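Local coordinates for protein putative protease (Parabacteroides distasonis ATCC 8503, PDB 3KD4) that is of unknown function but is probably an exported protease, hydrolysing peptide bonds, at residues V164-E169 and V177-R182; D53-K58 and Y116-K121; V72-N77 and M99-T104; C262-A267 and Y284-E289. All blocks are in the same frame, centred on the assembly; numbering follows the deposited sequence.

How the contacts relate
Contacts 1, 2 and 3 all reach one eight-stranded mixed sheet, and all six of their segments lie within the DUF3857 range. Contact 1 lies at one edge of the sheet, where strand 167-171 is outermost. Contact 3 joins the other edge, strand 71-73, to strand 97-102 of a small three-stranded sheet, its centre about 32 Å from that of contact 1. Contact 2 joins strands 55-65 and 111-120, and between its two segments the chain makes both halves of contact 3; their centres are about 19 Å apart, and L57 packs on M99. Contact 1 follows along the chain, then contact 4, among helices and a short two-stranded parallel sheet. Atoms of contact 4 come within about 6 Å of contact 2, so the two regions adjoin there.

Contact 1 of 4, residues V164-E169 and V177-R182; sequences VKAVEE and VHWTLR
V167 and H178 face each other as an antiparallel hydrogen-bonded pair, and E168 with V177 forms the next, non-hydrogen-bonded pair. The V167 N to H178 O bond is 2.8 Å long and almost straight, at 176°; H178 N returns a 2.9 Å bond to V167 O. Towards V164 the two chains draw apart, and a water takes over, donating to K165 O and accepting from T180 N at 2.9 Å. On the H178 face, chi1 of 61° sets CG of the histidine between its backbone N and carbonyl carbon, and the ring leans across V167. V167 CB sits over one ring face, 3.8 Å from the centroid, in a CH-pi contact, while E169 OE1 lies near the ring plane, 3.2 Å from CE1. An alanine in place of H178 would probably leave V167 CB and CG1 without the surface they pack on and E169 OE1 without its CE1 neighbour. On the other face W179 offers a broad indole to a small residue: A166 CA stands over the five-membered ring, 3.8 Å from its centroid. A166 CB and V177 CG2 both lie over the rim of that indole face and are pressed to 3.5 Å, a tight contact that suits a residue as small as alanine. V164 O meets the indole edge, and V164 CG1 packs on T180 O. W179, itself buried, also touches V145 on the adjacent strand 140-150 and C157 on strand 156-160. The arrangement is a beta hairpin, strands 167-171 and 174-184, whose first strand forms one edge of the large mixed sheet.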
# COMPACT_ATOMS: atom_id res chain seq x y z
N VAL A 164 -8.80 -10.61 21.89
CA VAL A 164 -10.17 -11.03 22.10
C VAL A 164 -10.41 -12.39 21.48
O VAL A 164 -9.98 -12.67 20.37
CB VAL A 164 -11.16 -9.96 21.58
CG1 VAL A 164 -12.60 -10.51 21.53
CG2 VAL A 164 -11.06 -8.69 22.46
N LYS A 165 -11.07 -13.26 22.23
CA LYS A 165 -11.32 -14.65 21.81
C LYS A 165 -12.65 -14.80 21.06
O LYS A 165 -13.62 -14.15 21.40
CB LYS A 165 -11.35 -15.53 23.06
CG LYS A 165 -10.00 -15.65 23.79
CD LYS A 165 -9.01 -16.54 23.02
CE LYS A 165 -8.17 -15.79 21.98
NZ LYS A 165 -7.74 -16.62 20.77
N ALA A 166 -12.64 -15.64 20.02
CA ALA A 166 -13.82 -16.02 19.26
C ALA A 166 -14.86 -16.68 20.15
O ALA A 166 -14.52 -17.49 20.98
CB ALA A 166 -13.41 -16.99 18.15
N VAL A 167 -16.14 -16.36 19.97
CA VAL A 167 -17.23 -17.12 20.56
C VAL A 167 -17.94 -17.87 19.42
O VAL A 167 -18.33 -17.27 18.42
CB VAL A 167 -18.19 -16.20 21.30
CG1 VAL A 167 -19.37 -17.01 21.92
CG2 VAL A 167 -17.43 -15.39 22.41
N GLU A 168 -18.06 -19.18 19.55
CA GLU A 168 -18.61 -20.02 18.47
C GLU A 168 -20.03 -20.35 18.81
O GLU A 168 -20.32 -20.61 19.94
CB GLU A 168 -17.83 -21.33 18.35
CG GLU A 168 -16.41 -21.17 17.86
CD GLU A 168 -15.62 -22.49 17.90
OE1 GLU A 168 -15.83 -23.32 18.83
OE2 GLU A 168 -14.77 -22.69 17.00
N GLU A 169 -20.92 -20.34 17.83
CA GLU A 169 -22.32 -20.56 18.08
C GLU A 169 -22.90 -21.23 16.84
O GLU A 169 -22.82 -20.67 15.74
CB GLU A 169 -22.97 -19.21 18.31
CG GLU A 169 -24.43 -19.21 18.54
CD GLU A 169 -24.94 -17.83 18.84
OE1 GLU A 169 -24.07 -16.92 18.97
OE2 GLU A 169 -26.17 -17.62 18.94
N VAL A 177 -19.31 -17.55 14.16
CA VAL A 177 -18.30 -17.16 15.10
C VAL A 177 -18.35 -15.64 15.22
O VAL A 177 -18.56 -14.93 14.21
CB VAL A 177 -16.90 -17.67 14.68
CG1 VAL A 177 -16.54 -17.21 13.29
CG2 VAL A 177 -15.84 -17.24 15.65
N HIS A 178 -18.21 -15.15 16.43
CA HIS A 178 -18.25 -13.73 16.65
C HIS A 178 -17.23 -13.28 17.67
O HIS A 178 -16.78 -14.07 18.50
CB HIS A 178 -19.67 -13.24 17.01
CG HIS A 178 -20.25 -13.81 18.26
ND1 HIS A 178 -21.03 -14.95 18.28
CD2 HIS A 178 -20.21 -13.37 19.54
CE1 HIS A 178 -21.43 -15.19 19.52
NE2 HIS A 178 -20.94 -14.25 20.31
N TRP A 179 -16.87 -12.00 17.56
CA TRP A 179 -15.97 -11.38 18.51
C TRP A 179 -16.54 -10.01 18.92
O TRP A 179 -17.19 -9.35 18.10
CB TRP A 179 -14.61 -11.13 17.86
CG TRP A 179 -13.86 -12.27 17.32
CD1 TRP A 179 -12.72 -12.79 17.84
CD2 TRP A 179 -14.11 -13.01 16.09
NE1 TRP A 179 -12.25 -13.81 17.05
CE2 TRP A 179 -13.07 -13.96 15.97
CE3 TRP A 179 -15.08 -12.94 15.10
CZ2 TRP A 179 -13.01 -14.87 14.90
CZ3 TRP A 179 -15.02 -13.84 14.04
CH2 TRP A 179 -14.00 -14.80 13.95
N THR A 180 -16.21 -9.56 20.15
CA THR A 180 -16.57 -8.22 20.60
C THR A 180 -15.33 -7.50 21.09
O THR A 180 -14.65 -7.95 22.00
CB THR A 180 -17.65 -8.27 21.66
OG1 THR A 180 -18.80 -8.92 21.11
CG2 THR A 180 -18.06 -6.84 22.10
N LEU A 181 -14.95 -6.41 20.41
CA LEU A 181 -13.79 -5.63 20.84
C LEU A 181 -14.32 -4.33 21.46
O LEU A 181 -15.36 -3.81 21.03
CB LEU A 181 -12.87 -5.33 19.66
CG LEU A 181 -12.20 -6.44 18.84
CD1 LEU A 181 -13.18 -7.22 17.94
CD2 LEU A 181 -11.07 -5.82 17.99
N ARG A 182 -13.66 -3.85 22.51
CA ARG A 182 -14.07 -2.63 23.17
C ARG A 182 -12.93 -1.66 23.27
O ARG A 182 -11.78 -2.05 23.44
CB ARG A 182 -14.60 -2.92 24.56
CG ARG A 182 -15.76 -3.91 24.50
CD ARG A 182 -16.38 -4.14 25.85
NE ARG A 182 -17.50 -5.05 25.72
CZ ARG A 182 -18.71 -4.70 25.28
NH1 ARG A 182 -19.01 -3.44 24.98
NH2 ARG A 182 -19.65 -5.62 25.17
O HOH W 1 -15.57 -11.84 21.84

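Contact 2 of 4, residues D53-K58 and Y116-K121; sequences DFQTLK and YSIITK
K58 N donates to S117 O at 2.8 Å, with a nearly straight N-H...O angle of 174°, and S117 N bonds back to K58 O. T56 and I119 repeat this two-way exchange, and K121 N closes the ladder on F54 O at 2.9 Å. On one face of the sheet Q55 and T120 lie side by side, pointing the same way. The glutamine chain is extended, CD anti to CA (chi2 -178°), and its amide NE2 gives a 2.9 Å bond to T120 OG1, which lies close to the amide plane. Its other end, OE1, accepts from N51 N, so both polar atoms of this buried amide are used, while I118 CG2 packs 3.7 Å from NE2. A leucine in place of Q55 would probably leave T120 OG1 without this donor and N51 N without its acceptor. Farther along, L57 CD1 rests 3.6 Å from Y116 CD2, and both residues continue onto I48 of strand 45-50. At the end of the ladder K121 lays its CE against F54 CD2, 3.7 Å away, and a water links its NZ to D53 O; the F54 ring is stacked on Y124. T56, K58 and I119 lie exposed on the opposite face, with buried S117, whose OG bonds to E24 and H60. This is regular antiparallel pairing between two inner strands, 55-65 and 111-120, of the mixed sheet in the DUF3857 region.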
# COMPACT_ATOMS: atom_id res chain seq x y z
N ASP A 53 -23.46 -5.81 -11.25
CA ASP A 53 -23.66 -7.03 -12.04
C ASP A 53 -23.95 -8.25 -11.14
O ASP A 53 -24.60 -9.18 -11.59
CB ASP A 53 -22.46 -7.34 -12.90
CG ASP A 53 -22.27 -6.35 -14.04
OD1 ASP A 53 -23.18 -5.56 -14.36
OD2 ASP A 53 -21.17 -6.37 -14.61
N PHE A 54 -23.46 -8.25 -9.90
CA PHE A 54 -23.72 -9.37 -8.99
C PHE A 54 -24.15 -8.96 -7.61
O PHE A 54 -24.47 -9.84 -6.77
CB PHE A 54 -22.44 -10.20 -8.85
CG PHE A 54 -21.99 -10.85 -10.15
CD1 PHE A 54 -21.22 -10.15 -11.06
CD2 PHE A 54 -22.36 -12.15 -10.45
CE1 PHE A 54 -20.84 -10.75 -12.28
CE2 PHE A 54 -21.96 -12.75 -11.66
CZ PHE A 54 -21.20 -12.05 -12.55
N GLN A 55 -24.16 -7.66 -7.32
CA GLN A 55 -24.47 -7.22 -5.97
C GLN A 55 -25.61 -6.24 -5.92
O GLN A 55 -25.78 -5.41 -6.83
CB GLN A 55 -23.24 -6.60 -5.30
CG GLN A 55 -22.03 -7.52 -5.31
CD GLN A 55 -20.82 -6.95 -4.61
OE1 GLN A 55 -20.37 -5.85 -4.93
NE2 GLN A 55 -20.28 -7.70 -3.66
N THR A 56 -26.36 -6.27 -4.83
CA THR A 56 -27.30 -5.19 -4.59
C THR A 56 -27.08 -4.59 -3.21
O THR A 56 -26.68 -5.27 -2.25
CB THR A 56 -28.75 -5.61 -4.72
OG1 THR A 56 -29.01 -6.63 -3.76
CG2 THR A 56 -29.04 -6.09 -6.14
N LEU A 57 -27.28 -3.28 -3.16
CA LEU A 57 -27.12 -2.50 -1.95
C LEU A 57 -28.47 -2.29 -1.33
O LEU A 57 -29.39 -1.84 -2.00
CB LEU A 57 -26.51 -1.14 -2.26
CG LEU A 57 -26.34 -0.13 -1.10
CD1 LEU A 57 -25.46 -0.67 0.01
CD2 LEU A 57 -25.75 1.20 -1.69
N LYS A 58 -28.62 -2.62 -0.07
CA LYS A 58 -29.86 -2.38 0.63
C LYS A 58 -29.59 -1.52 1.85
O LYS A 58 -28.83 -1.90 2.75
CB LYS A 58 -30.42 -3.72 1.05
CG LYS A 58 -31.53 -3.70 2.01
CD LYS A 58 -32.74 -2.96 1.50
CE LYS A 58 -33.95 -3.25 2.39
NZ LYS A 58 -33.96 -4.72 2.75
N TYR A 116 -26.47 -0.92 6.54
CA TYR A 116 -26.72 -1.39 5.18
C TYR A 116 -26.19 -2.78 4.95
O TYR A 116 -25.29 -3.25 5.68
CB TYR A 116 -26.11 -0.44 4.13
CG TYR A 116 -24.61 -0.46 4.07
CD1 TYR A 116 -23.86 0.40 4.85
CD2 TYR A 116 -23.94 -1.34 3.23
CE1 TYR A 116 -22.46 0.39 4.81
CE2 TYR A 116 -22.55 -1.36 3.17
CZ TYR A 116 -21.81 -0.50 3.97
OH TYR A 116 -20.44 -0.55 3.88
N SER A 117 -26.70 -3.41 3.90
CA SER A 117 -26.17 -4.68 3.42
C SER A 117 -25.79 -4.61 1.96
O SER A 117 -26.45 -3.92 1.15
CB SER A 117 -27.18 -5.81 3.55
OG SER A 117 -27.52 -6.08 4.90
N ILE A 118 -24.78 -5.38 1.62
CA ILE A 118 -24.45 -5.71 0.25
C ILE A 118 -24.75 -7.21 0.09
O ILE A 118 -24.19 -8.04 0.82
CB ILE A 118 -22.98 -5.41 -0.04
CG1 ILE A 118 -22.73 -3.90 0.11
CG2 ILE A 118 -22.62 -5.95 -1.45
CD1 ILE A 118 -21.24 -3.50 0.04
N ILE A 119 -25.64 -7.53 -0.83
CA ILE A 119 -26.07 -8.89 -1.08
C ILE A 119 -25.47 -9.34 -2.41
O ILE A 119 -25.68 -8.70 -3.43
CB ILE A 119 -27.58 -8.99 -1.10
CG1 ILE A 119 -28.12 -8.56 0.28
CG2 ILE A 119 -28.04 -10.45 -1.46
CD1 ILE A 119 -29.37 -7.83 0.19
N THR A 120 -24.72 -10.43 -2.37
CA THR A 120 -24.00 -10.94 -3.55
C THR A 120 -24.65 -12.23 -4.00
O THR A 120 -24.81 -13.17 -3.22
CB THR A 120 -22.55 -11.18 -3.23
OG1 THR A 120 -21.96 -9.95 -2.76
CG2 THR A 120 -21.79 -11.68 -4.43
N LYS A 121 -25.03 -12.27 -5.26
CA LYS A 121 -25.66 -13.45 -5.84
C LYS A 121 -24.66 -14.60 -6.05
O LYS A 121 -23.46 -14.38 -6.04
CB LYS A 121 -26.41 -13.07 -7.11
CG LYS A 121 -25.56 -12.83 -8.34
CD LYS A 121 -26.54 -12.34 -9.46
CE LYS A 121 -25.99 -12.52 -10.85
NZ LYS A 121 -26.98 -11.93 -11.83
O HOH W 2 -25.05 -10.93 -13.93
O HOH W 3 -28.03 -9.68 -11.26

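Contact 3 of 4, residues V72-N77 and M99-T104; sequences VKTPDN and MVVVHT
T104 holds OG1 between its backbone N and carbonyl carbon (chi1 67°), which brings that oxygen to 3.7 Å from both V72 CG1 and P75 CD, with P75 and T104 reaching toward each other tip to tip. T74 holds OG1 anti to its carbonyl carbon (chi1 -48°) and its methyl anti to its own N. There T74 CG2 lies 3.6 Å from V102 O and 4.2 Å from V101 CG1, the T74 and V101 side chains crossing at about a right angle. A threonine suits this spot because its hydroxyl has separate work, bonding to S62 OG. The two segments leave different sheets. Residues 72-73 end the edge strand 71-73 of the large mixed sheet, whereas 99-102 belong to the middle strand of a small three-stranded antiparallel sheet, between strands 45-50 and 79-82. No hydrogen bond passes directly between them. Instead a water accepts from T104 N at 3.0 Å, pairs with T74 OG1 at 2.7 Å and gives a weak bond to V72 O. T104 O is held by T64 OG1 on strand 55-65, and F79 touches both T74 and V101.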
# COMPACT_ATOMS: atom_id res chain seq x y z
N VAL A 72 -33.21 12.94 12.41
CA VAL A 72 -33.25 13.49 11.06
C VAL A 72 -32.92 12.38 10.08
O VAL A 72 -31.75 11.96 9.92
CB VAL A 72 -32.29 14.70 10.90
CG1 VAL A 72 -32.45 15.36 9.51
CG2 VAL A 72 -32.50 15.75 12.01
N LYS A 73 -33.97 11.87 9.43
CA LYS A 73 -33.86 10.78 8.48
C LYS A 73 -33.21 11.29 7.19
O LYS A 73 -33.57 12.31 6.70
CB LYS A 73 -35.27 10.22 8.20
CG LYS A 73 -35.34 9.06 7.19
CD LYS A 73 -36.79 8.58 7.03
CE LYS A 73 -36.96 7.31 6.25
NZ LYS A 73 -38.41 6.74 6.40
N THR A 74 -32.26 10.56 6.63
CA THR A 74 -31.63 10.95 5.41
C THR A 74 -32.64 10.97 4.27
O THR A 74 -33.29 9.94 4.01
CB THR A 74 -30.46 9.99 5.07
OG1 THR A 74 -29.66 9.83 6.24
CG2 THR A 74 -29.58 10.53 3.92
N PRO A 75 -32.82 12.13 3.60
CA PRO A 75 -33.81 12.20 2.52
C PRO A 75 -33.27 11.51 1.29
O PRO A 75 -32.05 11.31 1.17
CB PRO A 75 -33.98 13.71 2.28
CG PRO A 75 -32.62 14.28 2.57
CD PRO A 75 -32.10 13.41 3.76
N ASP A 76 -34.18 11.10 0.40
CA ASP A 76 -33.80 10.41 -0.83
C ASP A 76 -32.76 11.17 -1.65
O ASP A 76 -31.83 10.58 -2.17
CB ASP A 76 -35.03 10.19 -1.69
CG ASP A 76 -35.95 9.07 -1.13
OD1 ASP A 76 -35.59 8.35 -0.17
OD2 ASP A 76 -37.06 8.93 -1.68
N ASN A 77 -32.89 12.49 -1.73
CA ASN A 77 -31.97 13.28 -2.54
C ASN A 77 -30.56 13.44 -1.92
O ASN A 77 -29.71 14.03 -2.53
CB ASN A 77 -32.59 14.63 -2.91
CG ASN A 77 -32.88 15.48 -1.71
OD1 ASN A 77 -32.34 15.26 -0.62
ND2 ASN A 77 -33.74 16.50 -1.90
N MSE A 99 -22.12 4.42 -3.82
CA MSE A 99 -23.21 5.17 -3.24
C MSE A 99 -22.59 6.14 -2.23
O MSE A 99 -21.86 5.71 -1.32
CB MSE A 99 -24.18 4.25 -2.47
CG MSE A 99 -25.22 5.04 -1.65
SE MSE A 99 -26.40 5.97 -2.76
CE MSE A 99 -27.55 4.50 -3.37
N VAL A 100 -22.89 7.43 -2.40
CA VAL A 100 -22.47 8.46 -1.45
C VAL A 100 -23.71 8.86 -0.65
O VAL A 100 -24.72 9.29 -1.21
CB VAL A 100 -21.88 9.69 -2.17
CG1 VAL A 100 -21.49 10.81 -1.15
CG2 VAL A 100 -20.68 9.24 -3.07
N VAL A 101 -23.66 8.63 0.66
CA VAL A 101 -24.72 9.02 1.58
C VAL A 101 -24.29 10.35 2.22
O VAL A 101 -23.29 10.38 2.93
CB VAL A 101 -24.91 7.96 2.65
CG1 VAL A 101 -26.09 8.30 3.55
CG2 VAL A 101 -25.09 6.55 2.02
N VAL A 102 -25.04 11.42 1.98
CA VAL A 102 -24.72 12.72 2.58
C VAL A 102 -25.50 12.82 3.88
O VAL A 102 -26.73 12.80 3.89
CB VAL A 102 -25.08 13.90 1.66
CG1 VAL A 102 -24.87 15.27 2.41
CG2 VAL A 102 -24.24 13.85 0.36
N HIS A 103 -24.78 12.85 4.99
CA HIS A 103 -25.43 12.85 6.29
C HIS A 103 -26.00 14.22 6.59
O HIS A 103 -25.27 15.22 6.57
CB HIS A 103 -24.42 12.43 7.34
CG HIS A 103 -23.93 11.05 7.11
ND1 HIS A 103 -24.79 10.00 6.95
CD2 HIS A 103 -22.68 10.55 6.93
CE1 HIS A 103 -24.10 8.90 6.73
NE2 HIS A 103 -22.82 9.21 6.69
N THR A 104 -27.29 14.27 6.84
CA THR A 104 -27.97 15.53 7.04
C THR A 104 -28.32 15.66 8.51
O THR A 104 -28.22 14.70 9.30
CB THR A 104 -29.25 15.66 6.17
OG1 THR A 104 -30.22 14.71 6.64
CG2 THR A 104 -28.97 15.42 4.67
O HOH W 4 -29.38 12.23 7.55

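Contact 4 of 4, residues C262-A267 and Y284-E289; sequences CPIPMA and YGTPLE
T286 stands beside the C262 carbonyl, and each atom of its short side chain has a task. CB lies 3.8 Å from C262 O. From there CG2, anti to the carbonyl carbon, stays as close to that oxygen and also touches I264, though I264 was modelled in two conformers. OG1 branches the other way, between the backbone N and the carbonyl carbon (chi1 69°), where it accepts from E289 N at 3.1 Å. E289 answers with OE1, which takes T286 N at 3.0 Å on the anti side, the donor tilted about 31° out of the carboxylate plane. The two bonds make a capping box, with T286 as N-cap of the helix that begins at P287; a threonine fits because it offers an acceptor to the first turn and a methyl to the neighbouring loop. A proline suits the first turn, having no N-H to satisfy, and P287 CD lies 3.5 Å from C262 O. The same oxygen accepts a bond from I264 N, closing an inverse gamma turn centred on P263, and meets T286 CA in a 3.3 Å CA-H...O contact. C262 N donates to G285 O at 2.7 Å, nearly straight at 174° although the donor stands above the carbonyl plane. Farther out the selenium of selenomethionine M266 touches L288 CD2, 4.0 Å away, their side chains crossing at about a right angle. The loop thus follows strand 260-261, which runs parallel to 284-285, and lies against the start of helix 287-300, while L288 also packs on L218 and L222 of helix 211-222 and E289 forms a salt bridge with R274 just ahead of helix 276-282.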
# COMPACT_ATOMS: atom_id res chain seq x y z
N CYS A 262 -5.04 0.08 -14.02
CA CYS A 262 -6.35 0.46 -13.53
C CYS A 262 -6.51 -0.13 -12.12
O CYS A 262 -6.64 -1.33 -11.99
CB CYS A 262 -7.36 -0.15 -14.48
SG CYS A 262 -9.00 0.39 -14.27
N PRO A 263 -6.48 0.71 -11.08
CA PRO A 263 -6.49 0.14 -9.73
C PRO A 263 -7.87 -0.36 -9.20
O PRO A 263 -8.36 0.09 -8.17
CB PRO A 263 -5.91 1.27 -8.89
CG PRO A 263 -6.40 2.53 -9.58
CD PRO A 263 -6.43 2.19 -11.06
N ILE A 264 -8.43 -1.34 -9.87
CA ILE A 264 -9.70 -1.92 -9.43
C ILE A 264 -9.42 -3.06 -8.47
O ILE A 264 -8.73 -4.03 -8.83
CB ILE A 264 -10.50 -2.40 -10.61
CG1 ILE A 264 -10.70 -1.23 -11.58
CG2 ILE A 264 -11.85 -2.97 -10.15
CD1 ILE A 264 -11.09 -1.67 -12.90
N PRO A 265 -9.95 -2.95 -7.23
CA PRO A 265 -9.72 -4.00 -6.25
C PRO A 265 -10.23 -5.32 -6.81
O PRO A 265 -11.22 -5.34 -7.57
CB PRO A 265 -10.60 -3.57 -5.05
CG PRO A 265 -10.82 -2.09 -5.25
CD PRO A 265 -10.82 -1.88 -6.71
N MSE A 266 -9.56 -6.40 -6.42
CA MSE A 266 -9.93 -7.72 -6.94
C MSE A 266 -11.35 -8.11 -6.59
O MSE A 266 -12.02 -8.77 -7.38
CB MSE A 266 -8.96 -8.78 -6.40
CG MSE A 266 -7.54 -8.63 -6.95
SE MSE A 266 -6.45 -10.22 -6.60
CE MSE A 266 -6.21 -9.99 -4.67
N ALA A 267 -11.80 -7.70 -5.41
CA ALA A 267 -13.17 -7.99 -4.97
C ALA A 267 -14.19 -7.43 -5.95
O ALA A 267 -15.25 -8.02 -6.14
CB ALA A 267 -13.42 -7.39 -3.58
N TYR A 284 -5.34 -1.04 -21.02
CA TYR A 284 -5.36 -0.81 -19.58
C TYR A 284 -5.58 -2.18 -18.95
O TYR A 284 -6.10 -3.08 -19.58
CB TYR A 284 -6.44 0.20 -19.15
CG TYR A 284 -7.85 -0.22 -19.48
CD1 TYR A 284 -8.60 -0.97 -18.60
CD2 TYR A 284 -8.43 0.14 -20.69
CE1 TYR A 284 -9.88 -1.38 -18.92
CE2 TYR A 284 -9.70 -0.23 -21.01
CZ TYR A 284 -10.43 -0.99 -20.14
OH TYR A 284 -11.71 -1.36 -20.50
N GLY A 285 -5.15 -2.34 -17.71
CA GLY A 285 -5.39 -3.56 -16.97
C GLY A 285 -5.29 -3.33 -15.47
O GLY A 285 -4.60 -2.42 -15.01
N THR A 286 -5.98 -4.17 -14.72
CA THR A 286 -5.83 -4.21 -13.27
C THR A 286 -4.47 -4.79 -12.97
O THR A 286 -3.89 -5.41 -13.84
CB THR A 286 -6.92 -5.06 -12.65
OG1 THR A 286 -6.70 -6.43 -13.00
CG2 THR A 286 -8.31 -4.59 -13.14
N PRO A 287 -3.95 -4.59 -11.75
CA PRO A 287 -2.69 -5.23 -11.38
C PRO A 287 -2.67 -6.73 -11.64
O PRO A 287 -1.67 -7.25 -12.12
CB PRO A 287 -2.58 -4.93 -9.88
CG PRO A 287 -3.29 -3.58 -9.74
CD PRO A 287 -4.47 -3.72 -10.68
N LEU A 288 -3.79 -7.39 -11.37
CA LEU A 288 -3.91 -8.82 -11.54
C LEU A 288 -3.83 -9.19 -13.03
O LEU A 288 -3.15 -10.13 -13.40
CB LEU A 288 -5.21 -9.32 -10.93
CG LEU A 288 -5.50 -10.82 -11.00
CD1 LEU A 288 -4.44 -11.61 -10.23
CD2 LEU A 288 -6.95 -11.13 -10.47
N GLU A 289 -4.54 -8.44 -13.86
CA GLU A 289 -4.49 -8.63 -15.32
C GLU A 289 -3.09 -8.42 -15.87
O GLU A 289 -2.62 -9.18 -16.70
CB GLU A 289 -5.48 -7.69 -16.01
CG GLU A 289 -6.92 -8.16 -15.92
CD GLU A 289 -7.95 -7.13 -16.41
OE1 GLU A 289 -7.59 -5.94 -16.53
OE2 GLU A 289 -9.11 -7.52 -16.71